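Local atomic coordinates of putative glucoamylase (Bacteroides uniformis, PDB entry 4GL3), a protein that probably hydrolyses glycosidic bonds of alpha-linked glucans, as a putative glucoamylase belonging to the six-hairpin glycosidase clan. Residues 39-44 / 376-381; 60-65 / 394-399; 118-123 / 177-182; 301-306 / 322-327. All coordinates share one frame; numbering follows the deposited sequence.

Contact 1: residues 39-44 / 376-381; sequences GLAHER and YLAIDQ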
loop_
_atom_site.group_PDB
_atom_site.type_symbol
_atom_site.label_atom_id
_atom_site.label_comp_id
_atom_site.label_asym_id
_atom_site.label_seq_id
_atom_site.Cartn_x
_atom_site.Cartn_y
_atom_site.Cartn_z
ATOM N N GLY A 39 -3.140 18.273 3.845
ATOM C CA GLY A 39 -2.152 17.501 3.071
ATOM C C GLY A 39 -2.527 16.054 2.788
ATOM O O GLY A 39 -1.773 15.309 2.130
ATOM N N LEU A 40 -3.685 15.634 3.268
ATOM C CA LEU A 40 -4.135 14.268 3.063
ATOM C C LEU A 40 -4.638 14.048 1.631
ATOM O O LEU A 40 -5.015 14.996 0.909
ATOM C CB LEU A 40 -5.228 13.875 4.087
ATOM C CG LEU A 40 -4.896 13.906 5.581
ATOM C CD1 LEU A 40 -6.136 13.601 6.451
ATOM C CD2 LEU A 40 -3.724 12.945 5.878
ATOM N N ALA A 41 -4.592 12.782 1.226
ATOM C CA ALA A 41 -4.959 12.357 -0.119
ATOM C C ALA A 41 -6.447 12.080 -0.221
ATOM O O ALA A 41 -7.071 11.516 0.699
ATOM C CB ALA A 41 -4.163 11.096 -0.493
ATOM N N HIS A 42 -7.043 12.518 -1.318
ATOM C CA HIS A 42 -8.384 12.098 -1.688
ATOM C C HIS A 42 -8.401 10.585 -1.975
ATOM O O HIS A 42 -7.430 10.016 -2.505
ATOM C CB HIS A 42 -8.865 12.800 -2.959
ATOM C CG HIS A 42 -9.304 14.205 -2.767
ATOM N ND1 HIS A 42 -8.443 15.279 -2.865
ATOM C CD2 HIS A 42 -10.528 14.722 -2.542
ATOM C CE1 HIS A 42 -9.120 16.392 -2.664
ATOM N NE2 HIS A 42 -10.387 16.081 -2.466
ATOM N N GLU A 43 -9.523 9.937 -1.674
ATOM C CA GLU A 43 -9.682 8.534 -1.996
ATOM C C GLU A 43 -9.642 8.341 -3.506
ATOM O O GLU A 43 -9.112 7.338 -3.996
ATOM C CB GLU A 43 -11.013 7.980 -1.412
ATOM C CG GLU A 43 -11.551 6.663 -2.024
ATOM C CD GLU A 43 -10.890 5.298 -1.597
ATOM O OE1 GLU A 43 -10.219 5.110 -0.486
ATOM O OE2 GLU A 43 -11.092 4.349 -2.445
ATOM N N ARG A 44 -10.250 9.274 -4.230
ATOM C CA ARG A 44 -10.316 9.194 -5.710
ATOM C C ARG A 44 -10.484 10.612 -6.304
ATOM O O ARG A 44 -10.849 11.541 -5.586
ATOM C CB ARG A 44 -11.473 8.278 -6.173
ATOM C CG ARG A 44 -12.851 8.752 -5.691
ATOM C CD ARG A 44 -14.027 7.930 -6.213
ATOM N NE ARG A 44 -13.842 6.483 -6.089
ATOM C CZ ARG A 44 -13.638 5.621 -7.099
ATOM N NH1 ARG A 44 -13.538 6.022 -8.378
ATOM N NH2 ARG A 44 -13.510 4.328 -6.815
ATOM N N TYR A 376 -8.650 8.257 -11.009
ATOM C CA TYR A 376 -7.429 7.899 -10.290
ATOM C C TYR A 376 -7.785 7.660 -8.816
ATOM O O TYR A 376 -8.599 8.407 -8.239
ATOM C CB TYR A 376 -6.439 9.063 -10.328
ATOM C CG TYR A 376 -6.103 9.549 -11.684
ATOM C CD1 TYR A 376 -6.869 10.499 -12.310
ATOM C CD2 TYR A 376 -5.005 9.014 -12.370
ATOM C CE1 TYR A 376 -6.535 10.950 -13.591
ATOM C CE2 TYR A 376 -4.680 9.434 -13.634
ATOM C CZ TYR A 376 -5.444 10.397 -14.243
ATOM O OH TYR A 376 -5.098 10.808 -15.519
ATOM N N LEU A 377 -7.168 6.656 -8.212
ATOM C CA LEU A 377 -7.372 6.302 -6.805
ATOM C C LEU A 377 -6.056 6.404 -6.045
ATOM O O LEU A 377 -5.020 5.910 -6.511
ATOM C CB LEU A 377 -7.904 4.869 -6.695
ATOM C CG LEU A 377 -9.401 4.620 -6.858
ATOM C CD1 LEU A 377 -9.934 5.179 -8.163
ATOM C CD2 LEU A 377 -9.690 3.096 -6.755
ATOM N N ALA A 378 -6.099 7.003 -4.852
ATOM C CA ALA A 378 -4.904 7.064 -3.985
ATOM C C ALA A 378 -4.229 5.716 -3.824
ATOM O O ALA A 378 -2.992 5.622 -3.848
ATOM C CB ALA A 378 -5.241 7.598 -2.583
ATOM N N ILE A 379 -5.011 4.684 -3.535
ATOM C CA ILE A 379 -4.397 3.399 -3.162
ATOM C C ILE A 379 -3.788 2.653 -4.370
ATOM O O ILE A 379 -3.019 1.753 -4.180
ATOM C CB ILE A 379 -5.362 2.463 -2.363
ATOM C CG1 ILE A 379 -6.590 2.098 -3.207
ATOM C CG2 ILE A 379 -5.719 3.094 -0.982
ATOM C CD1 ILE A 379 -7.685 1.274 -2.486
ATOM N N ASP A 380 -4.143 3.037 -5.588
ATOM C CA ASP A 380 -3.526 2.498 -6.820
ATOM C C ASP A 380 -2.325 3.372 -7.298
ATOM O O ASP A 380 -1.305 2.842 -7.759
ATOM C CB ASP A 380 -4.605 2.363 -7.892
ATOM C CG ASP A 380 -5.708 1.281 -7.517
ATOM O OD1 ASP A 380 -5.454 0.401 -6.673
ATOM O OD2 ASP A 380 -6.811 1.276 -8.127
ATOM N N GLN A 381 -2.416 4.694 -7.108
ATOM C CA GLN A 381 -1.358 5.621 -7.508
ATOM C C GLN A 381 -0.135 5.599 -6.574
ATOM O O GLN A 381 1.002 5.689 -7.023
ATOM C CB GLN A 381 -1.900 7.052 -7.634
ATOM C CG GLN A 381 -2.931 7.263 -8.753
ATOM C CD GLN A 381 -2.508 6.744 -10.130
ATOM O OE1 GLN A 381 -2.601 5.535 -10.436
ATOM N NE2 GLN A 381 -2.197 7.646 -10.995
HETATM O O HOH W 1 -7.817 5.268 -2.775
#
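Glu-43 and Arg-44 lie against Leu-377 and Ala-378 at the start of helix 378-393, where Leu-377 holds the N-cap position. The fold is probably an alpha/alpha toroid, as in the six-hairpin clan. A single backbone bridge, Arg-44 with Leu-377, joins loop 39-44 to the helix start. The tight part is backbone and the methyl groups of Ala-41 and Ala-378. Ala-378 N donates to Glu-43 O over 3.2 Å, from above the carbonyl plane. Ala-378 CB lies 3.3 Å from His-42 O and also meets Ala-41 CB. The other side is looser: Leu-377 is buried, but Arg-44 is partly exposed. Here the side chains of Arg-44 and Leu-377 run side by side. The arginine chain bends at chi3 (47°), and Leu-377 CD1 lies over one guanidinium face, toward its rim, 3.7 Å from Arg-44 NH1. Asp-307 forms a salt bridge with the same nitrogen. An alanine in place of Leu-377 would probably leave this guanidinium face without its methyl cover and open a gap beside it. Water 1 bridges the segments, donating to Glu-43 O at 2.7 Å and accepting from Ile-379 N at 3.0 Å.

Contact 2: residues 60-65 / 394-399; sequences GVMAII and GLIWKL
Ile-65 and Ile-396 meet with similar first torsions. In each, CG1 is anti to the carbonyl carbon and CG2 is anti to the backbone N (chi1 -57° and -58°). In Ile-65 this aims CG2 at the opposing helix. In Ile-396 it sends CG2 to Met-62, and the second torsion swings CD1 to Ile-65. The contact packs helix 54-69 against helix 395-401, in a fold that is probably the helical toroid of the six-hairpin clan. The axes of the short segments come within 10.9 Å, and their N-to-C directions are 108° apart. Ile-65 CG2 touches three residues. Leu-399 CD1 lies 3.9 Å from Ile-65 CG2. Leu-395 CD2 and Ile-396 CD1 are each 4.0 Å from Ile-65 CG2. The side chains of Ile-65 and Leu-399 pass each other in opposite directions. The Ile-65 chain meets that of Ile-396 at a slant.

Met-62, present as selenomethionine, makes the second patch. Its SE atom lies 3.6 Å from Ile-396 CG2, and its CG is also near that methyl. The chain is bent only at its last torsion, so SE, not the terminal methyl, does the touching. Val-386 of helix 378-393 packs on both Met-62 and Ile-396. Tyr-140 of helix 124-140 packs on both Ile-65 and Leu-399. The contact itself is wholly apolar. The fit of these two helices therefore probably rests on side-chain shape and the burial of apolar surface, not on directed polar bonds.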
loop_
_atom_site.group_PDB
_atom_site.type_symbol
_atom_site.label_atom_id
_atom_site.label_comp_id
_atom_site.label_asym_id
_atom_site.label_seq_id
_atom_site.Cartn_x
_atom_site.Cartn_y
_atom_site.Cartn_z
ATOM N N GLY A 60 0.897 8.476 0.389
ATOM C CA GLY A 60 1.204 9.863 0.050
ATOM C C GLY A 60 2.415 10.382 0.827
ATOM O O GLY A 60 3.273 11.042 0.265
ATOM N N VAL A 61 2.469 10.080 2.120
ATOM C CA VAL A 61 3.614 10.407 2.960
ATOM C C VAL A 61 4.906 9.833 2.355
ATOM O O VAL A 61 5.912 10.513 2.245
ATOM C CB VAL A 61 3.366 9.926 4.399
ATOM C CG1 VAL A 61 4.667 9.826 5.219
ATOM C CG2 VAL A 61 2.340 10.853 5.062
HETATM N N MSE A 62 4.868 8.584 1.937
HETATM C CA MSE A 62 6.020 7.978 1.285
HETATM C C MSE A 62 6.317 8.634 -0.072
HETATM O O MSE A 62 7.484 8.832 -0.412
HETATM C CB MSE A 62 5.846 6.472 1.151
HETATM C CG MSE A 62 5.815 5.783 2.520
HETATM SE SE MSE A 62 5.571 3.859 2.580
HETATM C CE MSE A 62 3.634 3.684 2.813
ATOM N N ALA A 63 5.267 8.986 -0.818
ATOM C CA ALA A 63 5.410 9.710 -2.080
ATOM C C ALA A 63 6.095 11.061 -1.885
ATOM O O ALA A 63 6.919 11.479 -2.716
ATOM C CB ALA A 63 4.056 9.881 -2.772
ATOM N N ILE A 64 5.801 11.750 -0.787
ATOM C CA ILE A 64 6.479 13.009 -0.518
ATOM C C ILE A 64 8.014 12.805 -0.369
ATOM O O ILE A 64 8.815 13.574 -0.933
ATOM C CB ILE A 64 5.906 13.739 0.693
ATOM C CG1 ILE A 64 4.511 14.258 0.335
ATOM C CG2 ILE A 64 6.812 14.895 1.129
ATOM C CD1 ILE A 64 3.652 14.550 1.546
ATOM N N ILE A 65 8.420 11.775 0.362
ATOM C CA ILE A 65 9.846 11.477 0.540
ATOM C C ILE A 65 10.511 11.170 -0.820
ATOM O O ILE A 65 11.592 11.714 -1.121
ATOM C CB ILE A 65 10.089 10.317 1.529
ATOM C CG1 ILE A 65 9.443 10.635 2.910
ATOM C CG2 ILE A 65 11.598 10.059 1.677
ATOM C CD1 ILE A 65 9.244 9.385 3.780
ATOM N N GLY A 394 15.921 1.589 -3.506
ATOM C CA GLY A 394 15.551 1.022 -2.212
ATOM C C GLY A 394 15.251 2.067 -1.130
ATOM O O GLY A 394 15.247 1.730 0.048
ATOM N N LEU A 395 14.966 3.314 -1.538
ATOM C CA LEU A 395 14.785 4.455 -0.649
ATOM C C LEU A 395 13.852 4.193 0.531
ATOM O O LEU A 395 14.269 4.392 1.689
ATOM C CB LEU A 395 14.239 5.676 -1.412
ATOM C CG LEU A 395 14.038 6.942 -0.565
ATOM C CD1 LEU A 395 15.396 7.496 -0.050
ATOM C CD2 LEU A 395 13.315 8.027 -1.373
ATOM N N ILE A 396 12.605 3.777 0.277
ATOM C CA ILE A 396 11.619 3.715 1.376
ATOM C C ILE A 396 11.869 2.485 2.258
ATOM O O ILE A 396 11.757 2.550 3.481
ATOM C CB ILE A 396 10.167 3.771 0.850
ATOM C CG1 ILE A 396 9.936 5.060 0.037
ATOM C CG2 ILE A 396 9.153 3.646 1.988
ATOM C CD1 ILE A 396 10.348 6.359 0.698
ATOM N N TRP A 397 12.242 1.374 1.617
ATOM C CA TRP A 397 12.733 0.194 2.320
ATOM C C TRP A 397 13.864 0.496 3.290
ATOM O O TRP A 397 13.821 0.104 4.434
ATOM C CB TRP A 397 13.262 -0.831 1.329
ATOM C CG TRP A 397 12.211 -1.565 0.570
ATOM C CD1 TRP A 397 10.927 -1.809 0.952
ATOM C CD2 TRP A 397 12.385 -2.221 -0.696
ATOM N NE1 TRP A 397 10.272 -2.527 -0.016
ATOM C CE2 TRP A 397 11.155 -2.823 -1.025
ATOM C CE3 TRP A 397 13.446 -2.321 -1.590
ATOM C CZ2 TRP A 397 10.965 -3.547 -2.217
ATOM C CZ3 TRP A 397 13.267 -3.050 -2.761
ATOM C CH2 TRP A 397 12.027 -3.649 -3.060
ATOM N N LYS A 398 14.883 1.202 2.862
ATOM C CA LYS A 398 15.982 1.502 3.795
ATOM C C LYS A 398 15.516 2.324 4.992
ATOM O O LYS A 398 15.946 2.078 6.105
ATOM C CB LYS A 398 17.147 2.210 3.108
ATOM C CG LYS A 398 17.909 1.330 2.126
ATOM C CD LYS A 398 19.087 2.101 1.488
ATOM C CE LYS A 398 19.259 1.789 0.009
ATOM N NZ LYS A 398 19.777 0.416 -0.249
ATOM N N LEU A 399 14.646 3.297 4.766
ATOM C CA LEU A 399 14.184 4.149 5.857
ATOM C C LEU A 399 13.394 3.322 6.890
ATOM O O LEU A 399 13.698 3.341 8.095
ATOM C CB LEU A 399 13.336 5.311 5.293
ATOM C CG LEU A 399 14.129 6.327 4.481
ATOM C CD1 LEU A 399 13.187 7.143 3.629
ATOM C CD2 LEU A 399 15.031 7.194 5.372
#

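Contact 3: residues 118-123 / 177-182; sequences KDDGAD and HWSPNN
A short antiparallel pair of strands, 122-123 and 177-178, runs on into an ST turn at Ser-179, and Asp-120 meets Ser-179 there. Ala-122 and Trp-178 form a hydrogen-bonded pair. Ala-122 N lies 2.8 Å from Trp-178 O and Trp-178 N lies 3.3 Å from Ala-122 O, both weak bonds. Asp-123 and His-177 form the non-hydrogen-bonded pair next to it. Gly-121 passes close to Trp-178 O, and a CB there would clash with that oxygen.

Ser-179 OG accepts from Asn-181 N at 2.9 Å and from Asn-182 N at 3.0 Å. It also donates to Asp-120 OD1, but the modelled 2.4 Å is very short and its exact value is doubtful. Asn-182 ND2 adds a weak bond to the same carboxylate oxygen. An alanine in place of Ser-179 would probably leave Asp-120 OD1 without its hydroxyl partner and the two turn N-H groups without their side-chain acceptor.

On the face of Asp-123 and His-177, Asp-119 comes against the imidazole. Its CG is anti to the backbone N (chi1 -176°), which brings OD1 to 3.4 Å from His-177 CD2. The carboxylate and ring planes stand 76° apart. His-177 NE2 bonds a glycerol, probably from the crystallisation liquor. Asp-123 is the N-cap of helix 124-140, and its OD1 accepts from Glu-126 N. The arrangement is that of a two-stranded antiparallel ladder whose second strand is followed directly by an ST turn and ST motif at Ser-179.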
loop_
_atom_site.group_PDB
_atom_site.type_symbol
_atom_site.label_atom_id
_atom_site.label_comp_id
_atom_site.label_asym_id
_atom_site.label_seq_id
_atom_site.Cartn_x
_atom_site.Cartn_y
_atom_site.Cartn_z
ATOM N N LYS A 118 -21.802 0.095 9.974
ATOM C CA LYS A 118 -21.201 -0.259 11.241
ATOM C C LYS A 118 -19.676 -0.008 11.283
ATOM O O LYS A 118 -19.039 -0.279 12.293
ATOM C CB LYS A 118 -21.501 -1.707 11.538
ATOM C CG LYS A 118 -22.992 -2.039 11.688
ATOM C CD LYS A 118 -23.205 -3.318 12.465
ATOM C CE LYS A 118 -24.693 -3.652 12.596
ATOM N NZ LYS A 118 -24.946 -4.944 13.285
ATOM N N ASP A 119 -19.093 0.476 10.167
ATOM C CA ASP A 119 -17.638 0.788 10.069
ATOM C C ASP A 119 -17.452 2.299 10.160
ATOM O O ASP A 119 -17.242 3.000 9.155
ATOM C CB ASP A 119 -17.072 0.249 8.751
ATOM C CG ASP A 119 -15.554 0.435 8.599
ATOM O OD1 ASP A 119 -14.860 0.960 9.519
ATOM O OD2 ASP A 119 -15.075 -0.026 7.522
ATOM N N ASP A 120 -17.520 2.795 11.381
ATOM C CA ASP A 120 -17.515 4.230 11.652
ATOM C C ASP A 120 -16.586 4.611 12.768
ATOM O O ASP A 120 -16.782 5.646 13.427
ATOM C CB ASP A 120 -18.956 4.679 12.007
ATOM C CG ASP A 120 -19.493 4.020 13.321
ATOM O OD1 ASP A 120 -18.832 3.081 13.843
ATOM O OD2 ASP A 120 -20.559 4.492 13.800
ATOM N N GLY A 121 -15.616 3.747 13.038
ATOM C CA GLY A 121 -14.592 3.991 14.031
ATOM C C GLY A 121 -13.207 3.716 13.480
ATOM O O GLY A 121 -12.917 4.041 12.348
ATOM N N ALA A 122 -12.375 3.084 14.301
ATOM C CA ALA A 122 -11.033 2.708 13.927
ATOM C C ALA A 122 -11.051 1.673 12.781
ATOM O O ALA A 122 -11.901 0.757 12.741
ATOM C CB ALA A 122 -10.252 2.139 15.131
ATOM N N ASP A 123 -10.097 1.870 11.866
ATOM C CA ASP A 123 -9.684 0.865 10.864
ATOM C C ASP A 123 -8.190 0.683 11.022
ATOM O O ASP A 123 -7.369 1.609 10.699
ATOM C CB ASP A 123 -10.047 1.323 9.453
ATOM C CG ASP A 123 -9.663 0.319 8.387
ATOM O OD1 ASP A 123 -8.573 -0.319 8.520
ATOM O OD2 ASP A 123 -10.482 0.113 7.473
ATOM N N HIS A 177 -11.420 -3.712 12.863
ATOM C CA HIS A 177 -12.183 -2.529 13.199
ATOM C C HIS A 177 -12.545 -2.518 14.697
ATOM O O HIS A 177 -12.561 -3.561 15.397
ATOM C CB HIS A 177 -13.503 -2.449 12.439
ATOM C CG HIS A 177 -13.436 -2.842 10.997
ATOM N ND1 HIS A 177 -13.574 -4.151 10.579
ATOM C CD2 HIS A 177 -13.365 -2.080 9.867
ATOM C CE1 HIS A 177 -13.549 -4.175 9.251
ATOM N NE2 HIS A 177 -13.408 -2.931 8.797
ATOM N N TRP A 178 -12.839 -1.308 15.166
ATOM C CA TRP A 178 -13.569 -1.079 16.426
ATOM C C TRP A 178 -14.306 0.245 16.343
ATOM O O TRP A 178 -13.803 1.225 15.755
ATOM C CB TRP A 178 -12.652 -1.047 17.649
ATOM C CG TRP A 178 -13.405 -0.796 18.895
ATOM C CD1 TRP A 178 -14.044 -1.740 19.656
ATOM C CD2 TRP A 178 -13.648 0.475 19.550
ATOM N NE1 TRP A 178 -14.660 -1.147 20.706
ATOM C CE2 TRP A 178 -14.418 0.206 20.687
ATOM C CE3 TRP A 178 -13.277 1.783 19.285
ATOM C CZ2 TRP A 178 -14.868 1.234 21.581
ATOM C CZ3 TRP A 178 -13.717 2.818 20.162
ATOM C CH2 TRP A 178 -14.533 2.511 21.289
ATOM N N SER A 179 -15.507 0.260 16.920
ATOM C CA SER A 179 -16.389 1.409 16.860
ATOM C C SER A 179 -16.973 1.795 18.217
ATOM O O SER A 179 -17.348 0.935 18.992
ATOM C CB SER A 179 -17.558 1.108 15.913
ATOM O OG SER A 179 -18.566 2.104 16.039
ATOM N N PRO A 180 -17.040 3.100 18.510
ATOM C CA PRO A 180 -17.698 3.538 19.720
ATOM C C PRO A 180 -19.188 3.261 19.706
ATOM O O PRO A 180 -19.793 3.168 20.779
ATOM C CB PRO A 180 -17.432 5.048 19.749
ATOM C CG PRO A 180 -17.163 5.433 18.327
ATOM C CD PRO A 180 -16.507 4.223 17.725
ATOM N N ASN A 181 -19.766 3.119 18.512
ATOM C CA ASN A 181 -21.218 2.943 18.360
ATOM C C ASN A 181 -21.626 1.476 18.142
ATOM O O ASN A 181 -22.728 1.091 18.450
ATOM C CB ASN A 181 -21.762 3.789 17.182
ATOM C CG ASN A 181 -21.486 5.270 17.359
ATOM O OD1 ASN A 181 -20.946 5.918 16.464
ATOM N ND2 ASN A 181 -21.795 5.773 18.499
ATOM N N ASN A 182 -20.712 0.671 17.606
ATOM C CA ASN A 182 -21.015 -0.722 17.240
ATOM C C ASN A 182 -20.044 -1.720 17.846
ATOM O O ASN A 182 -20.087 -2.905 17.517
ATOM C CB ASN A 182 -20.961 -0.803 15.706
ATOM C CG ASN A 182 -21.981 0.104 15.067
ATOM O OD1 ASN A 182 -23.191 -0.099 15.228
ATOM N ND2 ASN A 182 -21.527 1.118 14.386
#

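Contact 4: residues 301-306 / 322-327; sequences WGLTAS and GVITPT
Thr-325 OG1 is gripped by two partners, Ser-306 OG at 2.6 Å and water 3 at 2.7 Å. The two segments cross at nearly a right angle, 89° between their end-to-end directions. One leads into strand 305-306, which forms a short antiparallel pair with strand 313-314. The other leads into helix 326-331. Both are buried, in a fold that is probably the helical toroid of the six-hairpin clan.

Water 3 also donates to Val-323 O at 2.8 Å and accepts from Thr-304 N at 3.1 Å. It thus links polar backbone atoms of both segments inside the protein. Gly-302 O receives Thr-325 N over 3.2 Å in an almost straight bond, 176° at the hydrogen. The donor lies nearly on the line of the C=O bond. At the backbone angles of Gly-302, a CB would be jammed against the carbonyl O of Trp-301.

Methyl groups fill in beside these bonds. Thr-304 CG2 takes the crowded position between its backbone N and carbonyl carbon. That sets it 3.5 Å from Thr-325 CG2, and Thr-327 CG2 is close by as well. The hydroxyl of Thr-304 points elsewhere and binds Phe-250 N. A Tris molecule, probably from the crystallisation liquor, lies about 4 Å from the side chain of Ala-305 and may mark a pocket. At the other end of the contact, Leu-303 CD2 packs against Ile-324 CD1 and comes within 3.2 Å of Val-323 O.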
loop_
_atom_site.group_PDB
_atom_site.type_symbol
_atom_site.label_atom_id
_atom_site.label_comp_id
_atom_site.label_asym_id
_atom_site.label_seq_id
_atom_site.Cartn_x
_atom_site.Cartn_y
_atom_site.Cartn_z
ATOM N N TRP A 301 -0.664 -7.088 -18.864
ATOM C CA TRP A 301 -0.951 -7.992 -17.750
ATOM C C TRP A 301 -1.058 -7.207 -16.469
ATOM O O TRP A 301 -0.593 -6.062 -16.394
ATOM C CB TRP A 301 0.145 -9.049 -17.590
ATOM C CG TRP A 301 1.525 -8.529 -17.264
ATOM C CD1 TRP A 301 2.453 -8.071 -18.152
ATOM C CD2 TRP A 301 2.148 -8.441 -15.961
ATOM N NE1 TRP A 301 3.608 -7.698 -17.490
ATOM C CE2 TRP A 301 3.444 -7.908 -16.150
ATOM C CE3 TRP A 301 1.732 -8.737 -14.664
ATOM C CZ2 TRP A 301 4.321 -7.695 -15.101
ATOM C CZ3 TRP A 301 2.593 -8.509 -13.627
ATOM C CH2 TRP A 301 3.875 -7.993 -13.847
ATOM N N GLY A 302 -1.673 -7.845 -15.471
ATOM C CA GLY A 302 -1.745 -7.323 -14.116
ATOM C C GLY A 302 -3.187 -7.197 -13.676
ATOM O O GLY A 302 -3.891 -6.270 -14.093
ATOM N N LEU A 303 -3.615 -8.124 -12.815
ATOM C CA LEU A 303 -4.964 -8.122 -12.228
ATOM C C LEU A 303 -4.932 -7.828 -10.716
ATOM O O LEU A 303 -4.245 -8.506 -9.933
ATOM C CB LEU A 303 -5.637 -9.480 -12.477
ATOM C CG LEU A 303 -5.801 -9.938 -13.930
ATOM C CD1 LEU A 303 -6.339 -11.366 -13.973
ATOM C CD2 LEU A 303 -6.681 -8.970 -14.712
ATOM N N THR A 304 -5.679 -6.796 -10.322
ATOM C CA THR A 304 -5.838 -6.413 -8.933
ATOM C C THR A 304 -7.165 -5.630 -8.752
ATOM O O THR A 304 -7.863 -5.312 -9.727
ATOM C CB THR A 304 -4.638 -5.589 -8.479
ATOM O OG1 THR A 304 -4.625 -5.499 -7.060
ATOM C CG2 THR A 304 -4.640 -4.150 -9.088
ATOM N N ALA A 305 -7.497 -5.328 -7.501
ATOM C CA ALA A 305 -8.685 -4.532 -7.167
ATOM C C ALA A 305 -8.609 -3.137 -7.779
ATOM O O ALA A 305 -7.587 -2.435 -7.638
ATOM C CB ALA A 305 -8.893 -4.425 -5.631
ATOM N N SER A 306 -9.702 -2.721 -8.402
ATOM C CA SER A 306 -9.771 -1.393 -8.987
ATOM C C SER A 306 -11.173 -1.082 -9.493
ATOM O O SER A 306 -12.045 -1.957 -9.491
ATOM C CB SER A 306 -8.789 -1.340 -10.169
ATOM O OG SER A 306 -9.237 -2.120 -11.255
ATOM N N GLY A 322 -12.169 -8.924 -17.277
ATOM C CA GLY A 322 -11.675 -8.259 -18.513
ATOM C C GLY A 322 -10.939 -6.940 -18.279
ATOM O O GLY A 322 -10.585 -6.263 -19.241
ATOM N N VAL A 323 -10.717 -6.596 -17.005
ATOM C CA VAL A 323 -10.157 -5.320 -16.556
ATOM C C VAL A 323 -8.677 -5.543 -16.186
ATOM O O VAL A 323 -8.355 -6.378 -15.346
ATOM C CB VAL A 323 -10.945 -4.765 -15.334
ATOM C CG1 VAL A 323 -10.325 -3.467 -14.782
ATOM C CG2 VAL A 323 -12.436 -4.578 -15.694
ATOM N N ILE A 324 -7.793 -4.841 -16.886
ATOM C CA ILE A 324 -6.369 -4.750 -16.544
ATOM C C ILE A 324 -6.166 -3.430 -15.781
ATOM O O ILE A 324 -6.735 -2.381 -16.128
ATOM C CB ILE A 324 -5.482 -4.843 -17.827
ATOM C CG1 ILE A 324 -5.626 -6.223 -18.487
ATOM C CG2 ILE A 324 -3.995 -4.537 -17.518
ATOM C CD1 ILE A 324 -4.950 -7.417 -17.820
ATOM N N THR A 325 -5.391 -3.491 -14.710
ATOM C CA THR A 325 -5.249 -2.402 -13.809
ATOM C C THR A 325 -3.726 -2.065 -13.685
ATOM O O THR A 325 -2.942 -2.876 -13.143
ATOM C CB THR A 325 -5.787 -2.804 -12.419
ATOM O OG1 THR A 325 -7.179 -3.162 -12.486
ATOM C CG2 THR A 325 -5.528 -1.708 -11.435
ATOM N N PRO A 326 -3.301 -0.877 -14.192
ATOM C CA PRO A 326 -1.872 -0.576 -14.280
ATOM C C PRO A 326 -1.075 -0.700 -12.995
ATOM O O PRO A 326 0.085 -1.114 -13.066
ATOM C CB PRO A 326 -1.857 0.871 -14.794
ATOM C CG PRO A 326 -3.024 0.896 -15.734
ATOM C CD PRO A 326 -4.086 0.099 -14.981
ATOM N N THR A 327 -1.667 -0.374 -11.837
ATOM C CA THR A 327 -0.928 -0.497 -10.601
ATOM C C THR A 327 -0.447 -1.916 -10.306
ATOM O O THR A 327 0.544 -2.051 -9.610
ATOM C CB THR A 327 -1.672 0.084 -9.389
ATOM O OG1 THR A 327 -0.751 0.226 -8.295
ATOM C CG2 THR A 327 -2.855 -0.814 -8.957
HETATM O O HOH W 2 -0.916 -3.867 -14.728
HETATM O O HOH W 3 -7.328 -5.794 -12.779
#

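In the fold
From the N terminus, contact 1 opens first, in the loop before strand 51-53, and contact 2 opens soon after on helix 54-69. Contact 3 then closes a loop of its own between 118-123 and 177-182, its centre about 22 Å from the centre of the chain. Contact 4 follows in series and closes a short loop between 301-306 and 322-327. Both lie within the spans of contacts 1 and 2. Contact 1 closes at the start of helix 378-393 and contact 2 on the next helix, 395-401, so their spans cross. These two tie the N-terminal part to the C-terminal helices. Contacts 1 and 4 touch through a probable hydrogen bond between Thr-327 OG1 and Asp-380 O.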